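Local coordinates for protein probable benzoylformate decarboxylase (Rhodococcus jostii, PDB 7ORX) that belongs to the thiamine diphosphate-dependent enzymes and binds thiamine diphosphate, with a sodium ion beside its diphosphate, at residues A444-N458 with A513-T526. Residues are numbered along the deposited sequence; the frame is centred on the assembly and turned at random.
Sequences AAQYKIPVVIIILNN and ALAADAPTLIEVRT. With NA (sodium ion), chain J; TPP (thiamine diphosphate), chain I.
Two neighbouring parallel strands of a thiamine diphosphate-binding domain, 452-457 and 520-525, pair in register from Val452 with Thr520 to Asn457 with Arg525, and illustrate how a sheet can carry a ligand site at the C-terminal end of its strands. Seven backbone bonds join them, beginning with Thr520 N to Val451 O and ending with Thr526 N to Asn457 O, where the donor stands above the carbonyl plane instead of in line with it. On one face, CG2 of Ile454 runs beside CG2 of Val524 (3.8 Å), and CG1 of Val452 reaches CB of Ala513 in helix 503-515. On the other, CD1 of Leu521 meets CG1 of Ile455 at 3.8 Å and also touches CG2 of Ile453. Farther along this face the contact turns polar: with CG of Asn457 anti to its own N (chi1 -179°) and Glu523 extended, ND2 donates to OE2 at 2.7 Å, on the anti side of the carboxylate, the two planes only 14° apart. OD1 of Asn457 accepts from Gly459 N, so both ends of the amide are engaged. Before the strands begin, the Pro519 ring packs against the end of helix 440-447: its CG lies 3.4 Å from Ala444 O, which takes the Ile449 N-H as the helix closes in a Schellman motif at Lys448. Past the strand, Asn458 joins Asp431, Thr460 and the diphosphate of thiamine diphosphate around the sodium ion; a water on the ion lies close to Leu456 O. Strand 425-430 hydrogen-bonds to the other edge of 452-457, while helix 358-368 covers the face bearing Ile454, Leu456 and Val524, and helix 409-418 packs on Ile449 and Val451.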
ATOM      1  N   ALA C 444     -22.960  10.923  26.114  1.00 68.96           N
ATOM      2  CA  ALA C 444     -23.011  11.907  27.221  1.00 69.24           C
ATOM      3  C   ALA C 444     -24.207  11.625  28.123  1.00 70.96           C
ATOM      4  O   ALA C 444     -24.089  11.728  29.378  1.00 71.12           O
ATOM      5  CB  ALA C 444     -23.068  13.284  26.624  1.00 68.42           C
ATOM      6  N   ALA C 445     -25.351  11.312  27.516  1.00 73.10           N
ATOM      7  CA  ALA C 445     -26.585  11.036  28.276  1.00 75.67           C
ATOM      8  C   ALA C 445     -26.408   9.766  29.089  1.00 76.90           C
ATOM      9  O   ALA C 445     -26.544   9.862  30.307  1.00 78.69           O
ATOM     10  CB  ALA C 445     -27.778  10.918  27.351  1.00 77.19           C
ATOM     11  N   GLN C 446     -26.122   8.642  28.419  1.00 78.82           N
ATOM     12  CA  GLN C 446     -25.869   7.318  29.057  1.00 80.60           C
ATOM     13  C   GLN C 446     -24.867   7.436  30.202  1.00 78.12           C
ATOM     14  O   GLN C 446     -25.136   6.853  31.207  1.00 79.31           O
ATOM     15  CB  GLN C 446     -25.286   6.306  28.071  1.00 83.73           C
ATOM     16  CG  GLN C 446     -26.315   5.769  27.094  1.00 88.62           C
ATOM     17  CD  GLN C 446     -27.489   5.168  27.835  1.00 91.31           C
ATOM     18  OE1 GLN C 446     -27.351   4.158  28.529  1.00 96.78           O
ATOM     19  NE2 GLN C 446     -28.657   5.763  27.682  1.00 88.23           N
ATOM     20  N   TYR C 447     -23.729   8.097  30.031  1.00 75.58           N
ATOM     21  CA  TYR C 447     -22.619   8.000  31.016  1.00 75.31           C
ATOM     22  C   TYR C 447     -22.647   9.234  31.910  1.00 75.80           C
ATOM     23  O   TYR C 447     -21.709   9.366  32.695  1.00 75.09           O
ATOM     24  CB  TYR C 447     -21.265   7.780  30.334  1.00 73.35           C
ATOM     25  CG  TYR C 447     -21.201   6.468  29.604  1.00 72.78           C
ATOM     26  CD1 TYR C 447     -21.127   5.276  30.282  1.00 74.43           C
ATOM     27  CD2 TYR C 447     -21.252   6.412  28.232  1.00 72.19           C
ATOM     28  CE1 TYR C 447     -21.075   4.061  29.618  1.00 75.47           C
ATOM     29  CE2 TYR C 447     -21.229   5.210  27.543  1.00 73.17           C
ATOM     30  CZ  TYR C 447     -21.157   4.029  28.241  1.00 74.98           C
ATOM     31  OH  TYR C 447     -21.169   2.859  27.550  1.00 78.39           O
ATOM     32  N   LYS C 448     -23.674  10.083  31.775  1.00 77.24           N
ATOM     33  CA  LYS C 448     -23.943  11.212  32.701  1.00 79.12           C
ATOM     34  C   LYS C 448     -22.730  12.138  32.730  1.00 75.38           C
ATOM     35  O   LYS C 448     -22.250  12.461  33.814  1.00 73.96           O
ATOM     36  CB  LYS C 448     -24.274  10.676  34.095  1.00 85.70           C
ATOM     37  CG  LYS C 448     -25.722  10.833  34.546  1.00 91.51           C
ATOM     38  CD  LYS C 448     -25.830  11.749  35.761  1.00 97.98           C
ATOM     39  CE  LYS C 448     -27.259  11.939  36.257  1.00103.55           C
ATOM     40  NZ  LYS C 448     -27.309  12.799  37.465  1.00105.04           N
ATOM     41  N   ILE C 449     -22.308  12.574  31.556  1.00 72.97           N
ATOM     42  CA  ILE C 449     -21.070  13.371  31.349  1.00 71.98           C
ATOM     43  C   ILE C 449     -21.469  14.829  31.192  1.00 71.31           C
ATOM     44  O   ILE C 449     -22.060  15.208  30.168  1.00 72.28           O
ATOM     45  CB  ILE C 449     -20.341  12.848  30.107  1.00 72.12           C
ATOM     46  CG1 ILE C 449     -20.021  11.357  30.259  1.00 71.90           C
ATOM     47  CG2 ILE C 449     -19.109  13.698  29.812  1.00 73.24           C
ATOM     48  CD1 ILE C 449     -19.435  10.745  29.030  1.00 71.16           C
ATOM     49  N   PRO C 450     -21.171  15.674  32.194  1.00 69.55           N
ATOM     50  CA  PRO C 450     -21.769  17.015  32.279  1.00 69.24           C
ATOM     51  C   PRO C 450     -21.173  18.045  31.318  1.00 68.02           C
ATOM     52  O   PRO C 450     -20.853  19.105  31.775  1.00 68.54           O
ATOM     53  CB  PRO C 450     -21.398  17.452  33.712  1.00 69.68           C
ATOM     54  CG  PRO C 450     -20.072  16.742  33.952  1.00 69.39           C
ATOM     55  CD  PRO C 450     -20.274  15.377  33.315  1.00 69.32           C
ATOM     56  N   VAL C 451     -20.998  17.702  30.035  1.00 67.07           N
ATOM     57  CA  VAL C 451     -20.554  18.657  28.980  1.00 66.28           C
ATOM     58  C   VAL C 451     -21.631  19.723  28.807  1.00 67.50           C
ATOM     59  O   VAL C 451     -22.835  19.369  28.804  1.00 68.01           O
ATOM     60  CB  VAL C 451     -20.416  18.072  27.575  1.00 65.01           C
ATOM     61  CG1 VAL C 451     -19.037  18.275  27.054  1.00 64.23           C
ATOM     62  CG2 VAL C 451     -20.906  16.648  27.442  1.00 65.46           C
ATOM     63  N   VAL C 452     -21.197  20.917  28.423  1.00 67.62           N
ATOM     64  CA  VAL C 452     -22.096  21.917  27.812  1.00 69.03           C
ATOM     65  C   VAL C 452     -21.774  22.038  26.322  1.00 68.56           C
ATOM     66  O   VAL C 452     -20.624  22.361  25.997  1.00 69.58           O
ATOM     67  CB  VAL C 452     -21.918  23.245  28.553  1.00 70.13           C
ATOM     68  CG1 VAL C 452     -22.817  24.323  27.950  1.00 70.17           C
ATOM     69  CG2 VAL C 452     -22.123  23.034  30.061  1.00 70.32           C
ATOM     70  N   ILE C 453     -22.764  21.793  25.472  1.00 67.76           N
ATOM     71  CA  ILE C 453     -22.655  21.890  23.995  1.00 67.77           C
ATOM     72  C   ILE C 453     -23.446  23.118  23.527  1.00 67.76           C
ATOM     73  O   ILE C 453     -24.665  23.163  23.722  1.00 69.17           O
ATOM     74  CB  ILE C 453     -23.172  20.589  23.366  1.00 68.63           C
ATOM     75  CG1 ILE C 453     -22.381  19.370  23.855  1.00 68.98           C
ATOM     76  CG2 ILE C 453     -23.145  20.653  21.857  1.00 69.27           C
ATOM     77  CD1 ILE C 453     -20.935  19.387  23.466  1.00 67.79           C
ATOM     78  N   ILE C 454     -22.770  24.081  22.912  1.00 66.80           N
ATOM     79  CA  ILE C 454     -23.402  25.268  22.291  1.00 67.67           C
ATOM     80  C   ILE C 454     -23.327  25.093  20.787  1.00 68.10           C
ATOM     81  O   ILE C 454     -22.219  25.112  20.242  1.00 68.36           O
ATOM     82  CB  ILE C 454     -22.696  26.543  22.751  1.00 67.39           C
ATOM     83  CG1 ILE C 454     -22.804  26.699  24.264  1.00 67.73           C
ATOM     84  CG2 ILE C 454     -23.245  27.730  22.013  1.00 67.21           C
ATOM     85  CD1 ILE C 454     -21.934  27.824  24.822  1.00 67.80           C
ATOM     86  N   ILE C 455     -24.465  24.876  20.149  1.00 69.67           N
ATOM     87  CA  ILE C 455     -24.572  24.830  18.668  1.00 70.18           C
ATOM     88  C   ILE C 455     -24.698  26.279  18.206  1.00 69.95           C
ATOM     89  O   ILE C 455     -25.628  26.895  18.623  1.00 70.93           O
ATOM     90  CB  ILE C 455     -25.793  24.003  18.238  1.00 71.39           C
ATOM     91  CG1 ILE C 455     -25.792  22.579  18.805  1.00 71.66           C
ATOM     92  CG2 ILE C 455     -25.904  23.996  16.739  1.00 72.26           C
ATOM     93  CD1 ILE C 455     -24.533  21.821  18.556  1.00 71.29           C
ATOM     94  N   LEU C 456     -23.763  26.808  17.432  1.00 69.63           N
ATOM     95  CA  LEU C 456     -23.903  28.115  16.779  1.00 70.12           C
ATOM     96  C   LEU C 456     -24.595  27.826  15.464  1.00 70.77           C
ATOM     97  O   LEU C 456     -23.929  27.301  14.577  1.00 69.38           O
ATOM     98  CB  LEU C 456     -22.546  28.746  16.522  1.00 71.38           C
ATOM     99  CG  LEU C 456     -21.871  29.334  17.748  1.00 72.03           C
ATOM    100  CD1 LEU C 456     -21.307  28.252  18.614  1.00 72.51           C
ATOM    101  CD2 LEU C 456     -20.715  30.226  17.365  1.00 72.15           C
ATOM    102  N   ASN C 457     -25.897  28.097  15.399  1.00 71.64           N
ATOM    103  CA  ASN C 457     -26.759  27.751  14.248  1.00 72.57           C
ATOM    104  C   ASN C 457     -26.975  28.991  13.382  1.00 73.56           C
ATOM    105  O   ASN C 457     -27.861  29.797  13.739  1.00 75.42           O
ATOM    106  CB  ASN C 457     -28.109  27.208  14.711  1.00 72.99           C
ATOM    107  CG  ASN C 457     -29.005  26.834  13.544  1.00 73.11           C
ATOM    108  OD1 ASN C 457     -28.722  27.191  12.402  1.00 72.73           O
ATOM    109  ND2 ASN C 457     -30.063  26.087  13.817  1.00 72.14           N
ATOM    110  N   ASN C 458     -26.256  29.110  12.263  1.00 73.51           N
ATOM    111  CA  ASN C 458     -26.457  30.207  11.292  1.00 74.45           C
ATOM    112  C   ASN C 458     -27.140  29.677  10.016  1.00 75.72           C
ATOM    113  O   ASN C 458     -27.226  30.427   9.039  1.00 76.96           O
ATOM    114  CB  ASN C 458     -25.186  31.041  11.105  1.00 74.04           C
ATOM    115  CG  ASN C 458     -23.965  30.318  10.623  1.00 73.88           C
ATOM    116  OD1 ASN C 458     -24.044  29.172  10.215  1.00 75.27           O
ATOM    117  ND2 ASN C 458     -22.837  31.010  10.686  1.00 74.14           N
ATOM    118  N   ALA C 513     -27.033  25.693  32.483  1.00 79.43           N
ATOM    119  CA  ALA C 513     -26.204  24.604  31.894  1.00 78.11           C
ATOM    120  C   ALA C 513     -24.931  24.375  32.711  1.00 77.33           C
ATOM    121  O   ALA C 513     -24.618  23.230  32.902  1.00 78.90           O
ATOM    122  CB  ALA C 513     -25.856  24.907  30.461  1.00 76.00           C
ATOM    123  N   LEU C 514     -24.220  25.409  33.163  1.00 78.61           N
ATOM    124  CA  LEU C 514     -22.957  25.227  33.934  1.00 79.45           C
ATOM    125  C   LEU C 514     -23.266  24.594  35.291  1.00 82.04           C
ATOM    126  O   LEU C 514     -22.385  23.902  35.809  1.00 88.81           O
ATOM    127  CB  LEU C 514     -22.239  26.561  34.142  1.00 79.15           C
ATOM    128  CG  LEU C 514     -21.675  27.214  32.885  1.00 78.83           C
ATOM    129  CD1 LEU C 514     -21.241  28.633  33.155  1.00 78.95           C
ATOM    130  CD2 LEU C 514     -20.494  26.436  32.346  1.00 78.77           C
ATOM    131  N   ALA C 515     -24.452  24.815  35.861  1.00 83.07           N
ATOM    132  CA  ALA C 515     -24.821  24.232  37.173  1.00 82.46           C
ATOM    133  C   ALA C 515     -25.214  22.756  37.044  1.00 81.69           C
ATOM    134  O   ALA C 515     -25.242  22.099  38.071  1.00 82.75           O
ATOM    135  CB  ALA C 515     -25.947  25.005  37.776  1.00 82.82           C
ATOM    136  N   ALA C 516     -25.551  22.268  35.851  1.00 80.68           N
ATOM    137  CA  ALA C 516     -26.186  20.948  35.624  1.00 81.50           C
ATOM    138  C   ALA C 516     -25.209  19.805  35.912  1.00 85.29           C
ATOM    139  O   ALA C 516     -23.980  19.972  35.736  1.00 84.03           O
ATOM    140  CB  ALA C 516     -26.680  20.860  34.205  1.00 80.08           C
ATOM    141  N   ASP C 517     -25.756  18.664  36.339  1.00 90.92           N
ATOM    142  CA  ASP C 517     -25.031  17.391  36.607  1.00 88.72           C
ATOM    143  C   ASP C 517     -25.162  16.514  35.364  1.00 84.64           C
ATOM    144  O   ASP C 517     -24.957  15.316  35.466  1.00 88.73           O
ATOM    145  CB  ASP C 517     -25.648  16.608  37.776  1.00 96.02           C
ATOM    146  CG  ASP C 517     -25.585  17.256  39.166  1.00103.89           C
ATOM    147  OD1 ASP C 517     -24.513  17.771  39.533  1.00113.94           O
ATOM    148  OD2 ASP C 517     -26.612  17.241  39.893  1.00112.80           O
ATOM    149  N   ALA C 518     -25.619  17.055  34.249  1.00 81.61           N
ATOM    150  CA  ALA C 518     -25.975  16.266  33.046  1.00 78.98           C
ATOM    151  C   ALA C 518     -25.566  17.044  31.806  1.00 76.39           C
ATOM    152  O   ALA C 518     -25.468  18.276  31.820  1.00 73.96           O
ATOM    153  CB  ALA C 518     -27.457  15.920  33.026  1.00 79.86           C
ATOM    154  N   PRO C 519     -25.306  16.343  30.675  1.00 75.11           N
ATOM    155  CA  PRO C 519     -25.135  17.010  29.393  1.00 73.87           C
ATOM    156  C   PRO C 519     -26.324  17.946  29.175  1.00 75.49           C
ATOM    157  O   PRO C 519     -27.456  17.581  29.499  1.00 76.27           O
ATOM    158  CB  PRO C 519     -25.119  15.897  28.350  1.00 72.23           C
ATOM    159  CG  PRO C 519     -25.706  14.728  29.071  1.00 73.18           C
ATOM    160  CD  PRO C 519     -25.284  14.884  30.522  1.00 73.94           C
ATOM    161  N   THR C 520     -26.010  19.119  28.645  1.00 76.86           N
ATOM    162  CA  THR C 520     -26.954  20.201  28.259  1.00 78.13           C
ATOM    163  C   THR C 520     -26.518  20.744  26.907  1.00 77.33           C
ATOM    164  O   THR C 520     -25.299  20.854  26.676  1.00 82.17           O
ATOM    165  CB  THR C 520     -26.935  21.325  29.294  1.00 79.02           C
ATOM    166  OG1 THR C 520     -25.567  21.530  29.648  1.00 84.60           O
ATOM    167  CG2 THR C 520     -27.711  20.949  30.531  1.00 80.35           C
ATOM    168  N   LEU C 521     -27.478  21.030  26.051  1.00 75.81           N
ATOM    169  CA  LEU C 521     -27.253  21.618  24.724  1.00 74.45           C
ATOM    170  C   LEU C 521     -27.996  22.936  24.666  1.00 74.95           C
ATOM    171  O   LEU C 521     -29.195  22.937  24.952  1.00 78.88           O
ATOM    172  CB  LEU C 521     -27.808  20.674  23.664  1.00 74.38           C
ATOM    173  CG  LEU C 521     -27.606  21.171  22.243  1.00 74.95           C
ATOM    174  CD1 LEU C 521     -27.147  20.037  21.337  1.00 75.54           C
ATOM    175  CD2 LEU C 521     -28.851  21.845  21.719  1.00 75.39           C
ATOM    176  N   ILE C 522     -27.322  24.000  24.264  1.00 73.26           N
ATOM    177  CA  ILE C 522     -27.968  25.303  23.953  1.00 72.39           C
ATOM    178  C   ILE C 522     -27.845  25.524  22.457  1.00 71.77           C
ATOM    179  O   ILE C 522     -26.740  25.580  22.000  1.00 70.73           O
ATOM    180  CB  ILE C 522     -27.269  26.418  24.725  1.00 72.22           C
ATOM    181  CG1 ILE C 522     -27.437  26.237  26.226  1.00 72.86           C
ATOM    182  CG2 ILE C 522     -27.755  27.761  24.275  1.00 72.78           C
ATOM    183  CD1 ILE C 522     -26.351  26.928  27.020  1.00 72.98           C
ATOM    184  N   GLU C 523     -28.950  25.665  21.733  1.00 72.64           N
ATOM    185  CA  GLU C 523     -28.919  26.022  20.303  1.00 73.49           C
ATOM    186  C   GLU C 523     -29.025  27.533  20.247  1.00 74.53           C
ATOM    187  O   GLU C 523     -30.028  28.028  20.640  1.00 79.59           O
ATOM    188  CB  GLU C 523     -30.040  25.338  19.541  1.00 74.19           C
ATOM    189  CG  GLU C 523     -30.052  25.704  18.075  1.00 76.13           C
ATOM    190  CD  GLU C 523     -31.270  25.209  17.283  1.00 79.41           C
ATOM    191  OE1 GLU C 523     -32.042  24.380  17.829  1.00 80.71           O
ATOM    192  OE2 GLU C 523     -31.460  25.644  16.111  1.00 82.60           O
ATOM    193  N   VAL C 524     -27.975  28.237  19.889  1.00 75.38           N
ATOM    194  CA  VAL C 524     -27.975  29.714  19.744  1.00 76.70           C
ATOM    195  C   VAL C 524     -28.249  29.987  18.280  1.00 79.64           C
ATOM    196  O   VAL C 524     -27.545  29.426  17.471  1.00 80.59           O
ATOM    197  CB  VAL C 524     -26.624  30.331  20.129  1.00 76.21           C
ATOM    198  CG1 VAL C 524     -26.620  31.825  19.913  1.00 76.37           C
ATOM    199  CG2 VAL C 524     -26.250  29.992  21.556  1.00 76.08           C
ATOM    200  N   ARG C 525     -29.212  30.836  17.967  1.00 82.51           N
ATOM    201  CA  ARG C 525     -29.399  31.368  16.602  1.00 86.08           C
ATOM    202  C   ARG C 525     -28.357  32.471  16.413  1.00 83.83           C
ATOM    203  O   ARG C 525     -28.347  33.432  17.212  1.00 85.88           O
ATOM    204  CB  ARG C 525     -30.836  31.868  16.416  1.00 90.91           C
ATOM    205  CG  ARG C 525     -31.247  31.945  14.960  1.00 95.69           C
ATOM    206  CD  ARG C 525     -31.394  33.378  14.496  1.00102.44           C
ATOM    207  NE  ARG C 525     -32.780  33.856  14.597  1.00109.47           N
ATOM    208  CZ  ARG C 525     -33.649  33.986  13.583  1.00114.44           C
ATOM    209  NH1 ARG C 525     -33.299  33.655  12.349  1.00115.67           N
ATOM    210  NH2 ARG C 525     -34.872  34.458  13.808  1.00114.52           N
ATOM    211  N   THR C 526     -27.491  32.327  15.409  1.00 82.11           N
ATOM    212  CA  THR C 526     -26.375  33.267  15.113  1.00 81.50           C
ATOM    213  C   THR C 526     -26.574  33.904  13.739  1.00 82.75           C
ATOM    214  O   THR C 526     -27.374  33.348  12.933  1.00 82.13           O
ATOM    215  CB  THR C 526     -25.005  32.577  15.184  1.00 79.83           C
ATOM    216  OG1 THR C 526     -24.993  31.512  14.238  1.00 79.42           O
ATOM    217  CG2 THR C 526     -24.675  32.058  16.570  1.00 78.95           C
TER
HETATM  218 NA    NA J 602     -23.211  27.230  10.130  1.00 66.13          NA
HETATM  219  N1' TPP I 601     -16.554  17.380   5.450  1.00 77.55           N
HETATM  220  C2' TPP I 601     -15.716  17.150   6.469  1.00 80.67           C
HETATM  221  CM2 TPP I 601     -15.727  15.795   7.097  1.00 81.97           C
HETATM  222  N3' TPP I 601     -14.858  18.043   6.961  1.00 78.00           N
HETATM  223  C4' TPP I 601     -14.830  19.257   6.388  1.00 78.49           C
HETATM  224  N4' TPP I 601     -13.952  20.130   6.901  1.00 78.57           N
HETATM  225  C5' TPP I 601     -15.686  19.603   5.317  1.00 77.74           C
HETATM  226  C6' TPP I 601     -16.525  18.593   4.884  1.00 72.67           C
HETATM  227  C7' TPP I 601     -15.695  20.978   4.667  1.00 83.19           C
HETATM  228  N3  TPP I 601     -16.208  22.055   5.549  1.00 83.33           N
HETATM  229  C2  TPP I 601     -15.406  22.994   6.060  1.00 87.60           C
HETATM  230  S1  TPP I 601     -16.249  24.174   6.976  1.00 84.99           S
HETATM  231  C5  TPP I 601     -17.737  23.344   6.631  1.00 91.47           C
HETATM  232  C4  TPP I 601     -17.543  22.195   5.933  1.00 88.71           C
HETATM  233  CM4 TPP I 601     -18.607  21.205   5.558  1.00 85.90           C
HETATM  234  C6  TPP I 601     -19.056  23.934   7.046  1.00 86.98           C
HETATM  235  C7  TPP I 601     -19.438  23.617   8.462  1.00 89.35           C
HETATM  236  O7  TPP I 601     -19.684  24.877   9.114  1.00 84.16           O
HETATM  237  PA  TPP I 601     -20.514  24.960  10.475  1.00 78.77           P
HETATM  238  O1A TPP I 601     -20.268  23.916  11.514  1.00 84.94           O
HETATM  239  O2A TPP I 601     -21.927  25.097  10.017  1.00109.98           O
HETATM  240  O3A TPP I 601     -19.892  26.353  10.967  1.00 76.23           O
HETATM  241  PB  TPP I 601     -19.902  27.803  10.224  1.00 83.26           P
HETATM  242  O1B TPP I 601     -19.213  28.800  11.142  1.00 70.48           O
HETATM  243  O2B TPP I 601     -19.200  27.635   8.894  1.00 64.48           O
HETATM  244  O3B TPP I 601     -21.375  28.106  10.054  1.00 90.75           O
HETATM  245  O   HOH W   1     -22.801  27.815  12.386  1.00 69.51           O